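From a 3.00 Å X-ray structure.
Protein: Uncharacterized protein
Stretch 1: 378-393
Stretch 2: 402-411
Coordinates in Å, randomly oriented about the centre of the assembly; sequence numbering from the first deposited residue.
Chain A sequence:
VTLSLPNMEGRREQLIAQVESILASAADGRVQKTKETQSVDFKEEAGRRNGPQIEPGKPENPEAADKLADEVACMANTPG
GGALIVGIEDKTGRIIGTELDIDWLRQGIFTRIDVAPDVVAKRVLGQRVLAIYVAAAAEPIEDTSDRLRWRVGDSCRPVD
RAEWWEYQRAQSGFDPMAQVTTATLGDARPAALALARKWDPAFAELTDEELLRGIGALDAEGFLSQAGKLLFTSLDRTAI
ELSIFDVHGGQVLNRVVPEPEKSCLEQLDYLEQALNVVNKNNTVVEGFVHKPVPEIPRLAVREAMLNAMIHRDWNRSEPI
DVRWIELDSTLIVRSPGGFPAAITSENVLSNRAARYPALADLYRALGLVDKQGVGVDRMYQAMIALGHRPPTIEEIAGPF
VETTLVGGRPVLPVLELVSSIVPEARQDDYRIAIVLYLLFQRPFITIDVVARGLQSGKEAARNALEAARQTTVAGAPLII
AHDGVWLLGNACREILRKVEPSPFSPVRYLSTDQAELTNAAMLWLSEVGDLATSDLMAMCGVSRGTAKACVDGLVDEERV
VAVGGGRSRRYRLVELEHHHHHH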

ATOM      1  N   ARG A 378      -8.215  -2.350  -2.156  1.00 33.34           N
ATOM      2  CA  ARG A 378      -9.534  -1.733  -2.124  1.00 26.37           C
ATOM      3  C   ARG A 378     -10.167  -1.912  -3.483  1.00 29.76           C
ATOM      4  O   ARG A 378     -11.387  -2.001  -3.603  1.00 26.65           O
ATOM      5  CB  ARG A 378      -9.423  -0.248  -1.803  1.00 22.03           C
ATOM      6  CG  ARG A 378      -9.037   0.011  -0.371  1.00 37.78           C
ATOM      7  CD  ARG A 378      -8.958   1.490  -0.089  1.00 51.01           C
ATOM      8  NE  ARG A 378     -10.125   2.217  -0.584  1.00 54.27           N
ATOM      9  CZ  ARG A 378     -10.313   3.519  -0.394  1.00 58.85           C
ATOM     10  NH1 ARG A 378     -11.393   4.121  -0.874  1.00 60.37           N
ATOM     11  NH2 ARG A 378      -9.418   4.222   0.290  1.00 64.74           N
HETATM   12  N   MSE A 379      -9.327  -1.961  -4.511  1.00 30.48           N
HETATM   13  CA  MSE A 379      -9.818  -2.148  -5.863  1.00 30.26           C
HETATM   14  C   MSE A 379     -10.434  -3.537  -5.918  1.00 28.56           C
HETATM   15  O   MSE A 379     -11.618  -3.675  -6.193  1.00 26.72           O
HETATM   16  CB  MSE A 379      -8.671  -2.029  -6.868  1.00 34.67           C
HETATM   17  CG  MSE A 379      -9.127  -2.097  -8.321  1.00 47.83           C
HETATM   18 SE   MSE A 379      -7.666  -2.023  -9.605  1.00 62.13          SE
HETATM   19  CE  MSE A 379      -6.869  -3.733  -9.229  1.00 57.36           C
ATOM     20  N   TYR A 380      -9.631  -4.558  -5.638  1.00 27.79           N
ATOM     21  CA  TYR A 380     -10.126  -5.925  -5.643  1.00 25.67           C
ATOM     22  C   TYR A 380     -11.423  -6.011  -4.861  1.00 28.29           C
ATOM     23  O   TYR A 380     -12.434  -6.474  -5.378  1.00 31.87           O
ATOM     24  CB  TYR A 380      -9.108  -6.850  -5.009  1.00 21.61           C
ATOM     25  CG  TYR A 380      -8.203  -7.506  -6.001  1.00 33.70           C
ATOM     26  CD1 TYR A 380      -8.250  -8.887  -6.197  1.00 35.20           C
ATOM     27  CD2 TYR A 380      -7.287  -6.757  -6.732  1.00 35.04           C
ATOM     28  CE1 TYR A 380      -7.403  -9.513  -7.093  1.00 46.76           C
ATOM     29  CE2 TYR A 380      -6.435  -7.364  -7.634  1.00 45.88           C
ATOM     30  CZ  TYR A 380      -6.492  -8.746  -7.811  1.00 53.70           C
ATOM     31  OH  TYR A 380      -5.621  -9.366  -8.685  1.00 58.92           O
ATOM     32  N   GLN A 381     -11.382  -5.566  -3.609  1.00 21.56           N
ATOM     33  CA  GLN A 381     -12.557  -5.576  -2.749  1.00 28.42           C
ATOM     34  C   GLN A 381     -13.775  -4.986  -3.469  1.00 30.19           C
ATOM     35  O   GLN A 381     -14.787  -5.662  -3.639  1.00 24.52           O
ATOM     36  CB  GLN A 381     -12.264  -4.794  -1.456  1.00 38.30           C
ATOM     37  CG  GLN A 381     -13.297  -3.717  -1.073  1.00 41.91           C
ATOM     38  CD  GLN A 381     -14.583  -4.283  -0.492  1.00 37.89           C
ATOM     39  OE1 GLN A 381     -15.646  -3.674  -0.614  1.00 41.82           O
ATOM     40  NE2 GLN A 381     -14.488  -5.438   0.161  1.00 30.92           N
ATOM     41  N   ALA A 382     -13.669  -3.731  -3.897  1.00 30.31           N
ATOM     42  CA  ALA A 382     -14.767  -3.067  -4.583  1.00 25.49           C
ATOM     43  C   ALA A 382     -15.389  -3.948  -5.667  1.00 27.75           C
ATOM     44  O   ALA A 382     -16.599  -3.910  -5.873  1.00 34.63           O
ATOM     45  CB  ALA A 382     -14.292  -1.756  -5.178  1.00 16.03           C
HETATM   46  N   MSE A 383     -14.576  -4.746  -6.355  1.00 20.22           N
HETATM   47  CA  MSE A 383     -15.109  -5.618  -7.397  1.00 25.93           C
HETATM   48  C   MSE A 383     -15.865  -6.773  -6.774  1.00 20.55           C
HETATM   49  O   MSE A 383     -17.052  -6.950  -7.007  1.00 27.02           O
HETATM   50  CB  MSE A 383     -13.985  -6.161  -8.289  1.00 31.55           C
HETATM   51  CG  MSE A 383     -13.251  -5.085  -9.096  1.00 46.39           C
HETATM   52 SE   MSE A 383     -14.421  -3.985 -10.235  1.00 49.62          SE
HETATM   53  CE  MSE A 383     -15.046  -5.403 -11.408  1.00 58.62           C
ATOM     54  N   ILE A 384     -15.165  -7.559  -5.975  1.00 20.29           N
ATOM     55  CA  ILE A 384     -15.766  -8.697  -5.310  1.00 17.10           C
ATOM     56  C   ILE A 384     -17.092  -8.309  -4.637  1.00 26.13           C
ATOM     57  O   ILE A 384     -18.130  -8.929  -4.897  1.00 21.89           O
ATOM     58  CB  ILE A 384     -14.770  -9.276  -4.278  1.00 11.96           C
ATOM     59  CG1 ILE A 384     -13.557  -9.825  -5.021  1.00 12.48           C
ATOM     60  CG2 ILE A 384     -15.408 -10.369  -3.457  1.00 11.92           C
ATOM     61  CD1 ILE A 384     -12.484 -10.352  -4.132  1.00 12.56           C
ATOM     62  N   ALA A 385     -17.056  -7.277  -3.790  1.00 25.73           N
ATOM     63  CA  ALA A 385     -18.231  -6.779  -3.052  1.00 23.33           C
ATOM     64  C   ALA A 385     -19.513  -6.585  -3.871  1.00 19.96           C
ATOM     65  O   ALA A 385     -20.620  -6.668  -3.325  1.00 16.26           O
ATOM     66  CB  ALA A 385     -17.872  -5.469  -2.340  1.00 23.10           C
ATOM     67  N   LEU A 386     -19.363  -6.297  -5.163  1.00 11.08           N
ATOM     68  CA  LEU A 386     -20.511  -6.121  -6.044  1.00 13.68           C
ATOM     69  C   LEU A 386     -20.799  -7.396  -6.824  1.00 22.13           C
ATOM     70  O   LEU A 386     -21.608  -7.402  -7.747  1.00 24.45           O
ATOM     71  CB  LEU A 386     -20.268  -4.982  -7.020  1.00  4.25           C
ATOM     72  CG  LEU A 386     -20.714  -3.629  -6.513  1.00 10.46           C
ATOM     73  CD1 LEU A 386     -20.267  -3.437  -5.085  1.00 24.49           C
ATOM     74  CD2 LEU A 386     -20.130  -2.553  -7.411  1.00 23.20           C
ATOM     75  N   GLY A 387     -20.126  -8.478  -6.454  1.00 26.16           N
ATOM     76  CA  GLY A 387     -20.353  -9.742  -7.124  1.00 26.39           C
ATOM     77  C   GLY A 387     -19.670  -9.928  -8.463  1.00 31.03           C
ATOM     78  O   GLY A 387     -19.931 -10.928  -9.134  1.00 32.23           O
ATOM     79  N   HIS A 388     -18.822  -8.974  -8.854  1.00 32.14           N
ATOM     80  CA  HIS A 388     -18.074  -9.033 -10.111  1.00 21.18           C
ATOM     81  C   HIS A 388     -16.832  -9.834  -9.813  1.00 17.15           C
ATOM     82  O   HIS A 388     -16.577 -10.167  -8.656  1.00 15.80           O
ATOM     83  CB  HIS A 388     -17.638  -7.637 -10.565  1.00 17.81           C
ATOM     84  CG  HIS A 388     -18.775  -6.706 -10.827  1.00 25.89           C
ATOM     85  ND1 HIS A 388     -19.745  -6.972 -11.770  1.00 32.52           N
ATOM     86  CD2 HIS A 388     -19.128  -5.539 -10.240  1.00 31.78           C
ATOM     87  CE1 HIS A 388     -20.650  -6.007 -11.750  1.00 38.50           C
ATOM     88  NE2 HIS A 388     -20.299  -5.127 -10.830  1.00 29.69           N
ATOM     89  N   ARG A 389     -16.065 -10.135 -10.854  1.00 19.54           N
ATOM     90  CA  ARG A 389     -14.829 -10.891 -10.704  1.00 22.93           C
ATOM     91  C   ARG A 389     -13.657  -9.960 -10.460  1.00 25.30           C
ATOM     92  O   ARG A 389     -13.561  -8.886 -11.054  1.00 28.92           O
ATOM     93  CB  ARG A 389     -14.564 -11.743 -11.938  1.00 34.00           C
ATOM     94  CG  ARG A 389     -15.004 -11.111 -13.243  1.00 53.23           C
ATOM     95  CD  ARG A 389     -14.821 -12.107 -14.386  1.00 70.57           C
ATOM     96  NE  ARG A 389     -15.442 -11.680 -15.640  1.00 78.42           N
ATOM     97  CZ  ARG A 389     -15.536 -12.455 -16.717  1.00 81.02           C
ATOM     98  NH1 ARG A 389     -15.046 -13.690 -16.681  1.00 81.78           N
ATOM     99  NH2 ARG A 389     -16.123 -12.003 -17.820  1.00 82.95           N
ATOM    100  N   PRO A 390     -12.734 -10.376  -9.587  1.00 28.44           N
ATOM    101  CA  PRO A 390     -11.545  -9.606  -9.222  1.00 28.60           C
ATOM    102  C   PRO A 390     -10.752  -9.094 -10.400  1.00 21.29           C
ATOM    103  O   PRO A 390     -10.563  -9.778 -11.401  1.00 18.43           O
ATOM    104  CB  PRO A 390     -10.745 -10.582  -8.373  1.00 31.75           C
ATOM    105  CG  PRO A 390     -11.091 -11.894  -8.984  1.00 39.90           C
ATOM    106  CD  PRO A 390     -12.588 -11.773  -9.154  1.00 32.15           C
ATOM    107  N   PRO A 391     -10.269  -7.864 -10.292  1.00 21.48           N
ATOM    108  CA  PRO A 391      -9.492  -7.286 -11.378  1.00 26.48           C
ATOM    109  C   PRO A 391      -8.241  -8.102 -11.667  1.00 29.97           C
ATOM    110  O   PRO A 391      -7.396  -8.295 -10.791  1.00 27.26           O
ATOM    111  CB  PRO A 391      -9.187  -5.886 -10.859  1.00 28.48           C
ATOM    112  CG  PRO A 391      -9.112  -6.085  -9.387  1.00 29.26           C
ATOM    113  CD  PRO A 391     -10.296  -6.967  -9.127  1.00 28.11           C
ATOM    114  N   THR A 392      -8.132  -8.601 -12.892  1.00 28.44           N
ATOM    115  CA  THR A 392      -6.965  -9.380 -13.267  1.00 33.07           C
ATOM    116  C   THR A 392      -5.891  -8.472 -13.838  1.00 33.64           C
ATOM    117  O   THR A 392      -6.148  -7.618 -14.695  1.00 24.62           O
ATOM    118  CB  THR A 392      -7.293 -10.434 -14.329  1.00 40.27           C
ATOM    119  OG1 THR A 392      -7.648  -9.791 -15.565  1.00 41.31           O
ATOM    120  CG2 THR A 392      -8.439 -11.314 -13.856  1.00 48.62           C
ATOM    121  N   ILE A 393      -4.674  -8.670 -13.349  1.00 32.12           N
ATOM    122  CA  ILE A 393      -3.539  -7.883 -13.799  1.00 31.51           C
ATOM    123  C   ILE A 393      -2.361  -8.784 -14.206  1.00 29.10           C
ATOM    124  O   ILE A 393      -1.676  -9.333 -13.356  1.00 20.54           O
ATOM    125  CB  ILE A 393      -3.141  -6.839 -12.696  1.00 30.50           C
ATOM    126  CG1 ILE A 393      -1.709  -6.373 -12.903  1.00 25.67           C
ATOM    127  CG2 ILE A 393      -3.323  -7.421 -11.307  1.00 24.25           C
ATOM    128  CD1 ILE A 393      -1.319  -5.299 -11.921  1.00 44.87           C
ATOM    129  N   GLU A 402      -1.230  -5.006 -18.413  1.00 20.28           N
ATOM    130  CA  GLU A 402      -2.606  -4.583 -18.506  1.00 34.77           C
ATOM    131  C   GLU A 402      -3.471  -5.065 -17.360  1.00 34.46           C
ATOM    132  O   GLU A 402      -3.390  -6.223 -16.952  1.00 33.24           O
ATOM    133  CB  GLU A 402      -3.221  -5.002 -19.855  1.00 32.88           C
ATOM    134  CG  GLU A 402      -3.556  -6.469 -19.967  1.00 31.27           C
ATOM    135  CD  GLU A 402      -4.296  -6.809 -21.249  1.00 34.28           C
ATOM    136  OE1 GLU A 402      -4.815  -7.941 -21.333  1.00 41.29           O
ATOM    137  OE2 GLU A 402      -4.353  -5.961 -22.170  1.00 24.28           O
ATOM    138  N   THR A 403      -4.272  -4.147 -16.825  1.00 30.74           N
ATOM    139  CA  THR A 403      -5.197  -4.447 -15.747  1.00 31.27           C
ATOM    140  C   THR A 403      -6.569  -4.445 -16.396  1.00 30.80           C
ATOM    141  O   THR A 403      -6.896  -3.544 -17.166  1.00 32.38           O
ATOM    142  CB  THR A 403      -5.120  -3.372 -14.636  1.00 41.63           C
ATOM    143  OG1 THR A 403      -3.828  -3.402 -14.004  1.00 34.45           O
ATOM    144  CG2 THR A 403      -6.193  -3.608 -13.578  1.00 36.86           C
ATOM    145  N   THR A 404      -7.351  -5.483 -16.122  1.00 30.82           N
ATOM    146  CA  THR A 404      -8.685  -5.604 -16.718  1.00 27.86           C
ATOM    147  C   THR A 404      -9.762  -5.651 -15.634  1.00 31.11           C
ATOM    148  O   THR A 404      -9.715  -6.477 -14.714  1.00 28.26           O
ATOM    149  CB  THR A 404      -8.809  -6.889 -17.555  1.00 22.95           C
ATOM    150  OG1 THR A 404      -7.546  -7.567 -17.553  1.00 38.09           O
ATOM    151  CG2 THR A 404      -9.213  -6.562 -18.972  1.00 18.63           C
ATOM    152  N   LEU A 405     -10.742  -4.765 -15.763  1.00 27.41           N
ATOM    153  CA  LEU A 405     -11.858  -4.679 -14.834  1.00 21.48           C
ATOM    154  C   LEU A 405     -13.136  -5.016 -15.560  1.00 22.65           C
ATOM    155  O   LEU A 405     -13.533  -4.278 -16.455  1.00 26.44           O
ATOM    156  CB  LEU A 405     -11.982  -3.262 -14.281  1.00 12.06           C
ATOM    157  CG  LEU A 405     -11.189  -2.992 -13.015  1.00 10.33           C
ATOM    158  CD1 LEU A 405      -9.753  -3.374 -13.236  1.00 18.54           C
ATOM    159  CD2 LEU A 405     -11.314  -1.539 -12.640  1.00 13.21           C
ATOM    160  N   VAL A 406     -13.783  -6.115 -15.189  1.00 21.08           N
ATOM    161  CA  VAL A 406     -15.047  -6.475 -15.835  1.00 23.45           C
ATOM    162  C   VAL A 406     -16.245  -6.146 -14.931  1.00 25.20           C
ATOM    163  O   VAL A 406     -16.456  -6.804 -13.916  1.00 27.70           O
ATOM    164  CB  VAL A 406     -15.102  -7.974 -16.193  1.00 21.48           C
ATOM    165  CG1 VAL A 406     -16.529  -8.367 -16.523  1.00 25.63           C
ATOM    166  CG2 VAL A 406     -14.193  -8.269 -17.377  1.00 14.44           C
ATOM    167  N   GLY A 407     -17.033  -5.140 -15.306  1.00 26.26           N
ATOM    168  CA  GLY A 407     -18.173  -4.755 -14.486  1.00 23.01           C
ATOM    169  C   GLY A 407     -19.574  -5.050 -15.000  1.00 26.83           C
ATOM    170  O   GLY A 407     -19.862  -6.133 -15.508  1.00 37.89           O
ATOM    171  N   GLY A 408     -20.458  -4.071 -14.861  1.00 26.50           N
ATOM    172  CA  GLY A 408     -21.829  -4.251 -15.295  1.00 26.40           C
ATOM    173  C   GLY A 408     -22.798  -4.147 -14.128  1.00 25.55           C
ATOM    174  O   GLY A 408     -22.470  -3.586 -13.084  1.00 26.87           O
ATOM    175  N   ARG A 409     -24.002  -4.678 -14.296  1.00 29.95           N
ATOM    176  CA  ARG A 409     -24.982  -4.616 -13.224  1.00 31.05           C
ATOM    177  C   ARG A 409     -24.531  -5.422 -12.013  1.00 32.41           C
ATOM    178  O   ARG A 409     -23.920  -6.485 -12.146  1.00 32.09           O
ATOM    179  CB  ARG A 409     -26.343  -5.130 -13.696  1.00 32.59           C
ATOM    180  CG  ARG A 409     -27.185  -4.092 -14.411  1.00 37.95           C
ATOM    181  CD  ARG A 409     -28.535  -4.645 -14.822  1.00 41.08           C
ATOM    182  NE  ARG A 409     -29.389  -3.579 -15.311  1.00 47.15           N
ATOM    183  CZ  ARG A 409     -30.010  -2.706 -14.526  1.00 57.40           C
ATOM    184  NH1 ARG A 409     -29.873  -2.787 -13.207  1.00 44.61           N
ATOM    185  NH2 ARG A 409     -30.751  -1.737 -15.060  1.00 68.85           N
ATOM    186  N   PRO A 410     -24.824  -4.918 -10.806  1.00 31.67           N
ATOM    187  CA  PRO A 410     -24.418  -5.653  -9.611  1.00 27.83           C
ATOM    188  C   PRO A 410     -25.309  -6.880  -9.426  1.00 29.65           C
ATOM    189  O   PRO A 410     -26.428  -6.936  -9.946  1.00 29.82           O
ATOM    190  CB  PRO A 410     -24.589  -4.618  -8.503  1.00 19.75           C
ATOM    191  CG  PRO A 410     -25.749  -3.793  -8.985  1.00 15.69           C
ATOM    192  CD  PRO A 410     -25.469  -3.635 -10.455  1.00 29.55           C
ATOM    193  N   VAL A 411     -24.794  -7.869  -8.707  1.00 33.73           N
ATOM    194  CA  VAL A 411     -25.549  -9.087  -8.432  1.00 46.07           C
ATOM    195  C   VAL A 411     -26.216  -8.933  -7.056  1.00 49.48           C
ATOM    196  O   VAL A 411     -25.569  -9.053  -6.015  1.00 51.21           O
ATOM    197  CB  VAL A 411     -24.618 -10.354  -8.482  1.00 40.10           C
ATOM    198  CG1 VAL A 411     -23.422 -10.170  -7.574  1.00 45.87           C
ATOM    199  CG2 VAL A 411     -25.398 -11.597  -8.077  1.00 47.61           C
TER

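Stretch 1 runs from helix 378-385 through a turn into a strand that pairs antiparallel with strand 402-406; together the two stretches bury 744 Å². The pairing is anchored at Thr-392 and Thr-404, where Thr-404 N donates to Thr-392 O at 2.8 Å and Thr-392 N returns a weak bond to Thr-404 O at 3.2 Å. Their side chains share one face of the sheet, with OG1 of Thr-404 3.0 Å from OG1 of Thr-392. On the other face Ile-393 CB rests 3.7 Å from Thr-403 OG1; the two beta-branched side chains meet where the backbones draw closest, CA to CA 4.3 Å.

Leu-405 is the bump beneath the helix. Its CB points sideways, but the end of the side chain comes nearer: Leu-405 CD1 lies 3.5 Å from Pro-391 CB and 4.4 Å from Met-379 SE, while Leu-405 CG is 4.4 Å from Met-383 SE. The long, flexible selenomethionines suit this buried gap, Met-379 extended through chi1 and chi2 (t, t) and turned at chi3 (p), and Met-383 folded (m, m, m) so that its CE reaches 3.2 Å from Val-406 O.

His-388 fills the next hollow, formed by the backbone of the loop after the strand. Gly-407 CA sits over one ring face, 4.0 Å from the His-388 ring centroid, a CH-pi contact; Gly-408 O lies at the ring edge, 3.3 Å from His-388 CE1. Beside it, Val-406 CG1 meets the edge of the Arg-389 guanidinium, 3.6 Å from NE.

At the far end, Val-411 CG1 presses tightly against Gly-387 CA, 3.1 Å away. A CB on Gly-387 would stand 1.6 Å from Val-411 CG1, a clash, and the backbone angles alone call for glycine. Val-411 N ties the stretches with a weak hydrogen bond to Leu-386 O (3.4 Å), while Leu-386 CG approaches Pro-410 CB loosely, at 4.5 Å.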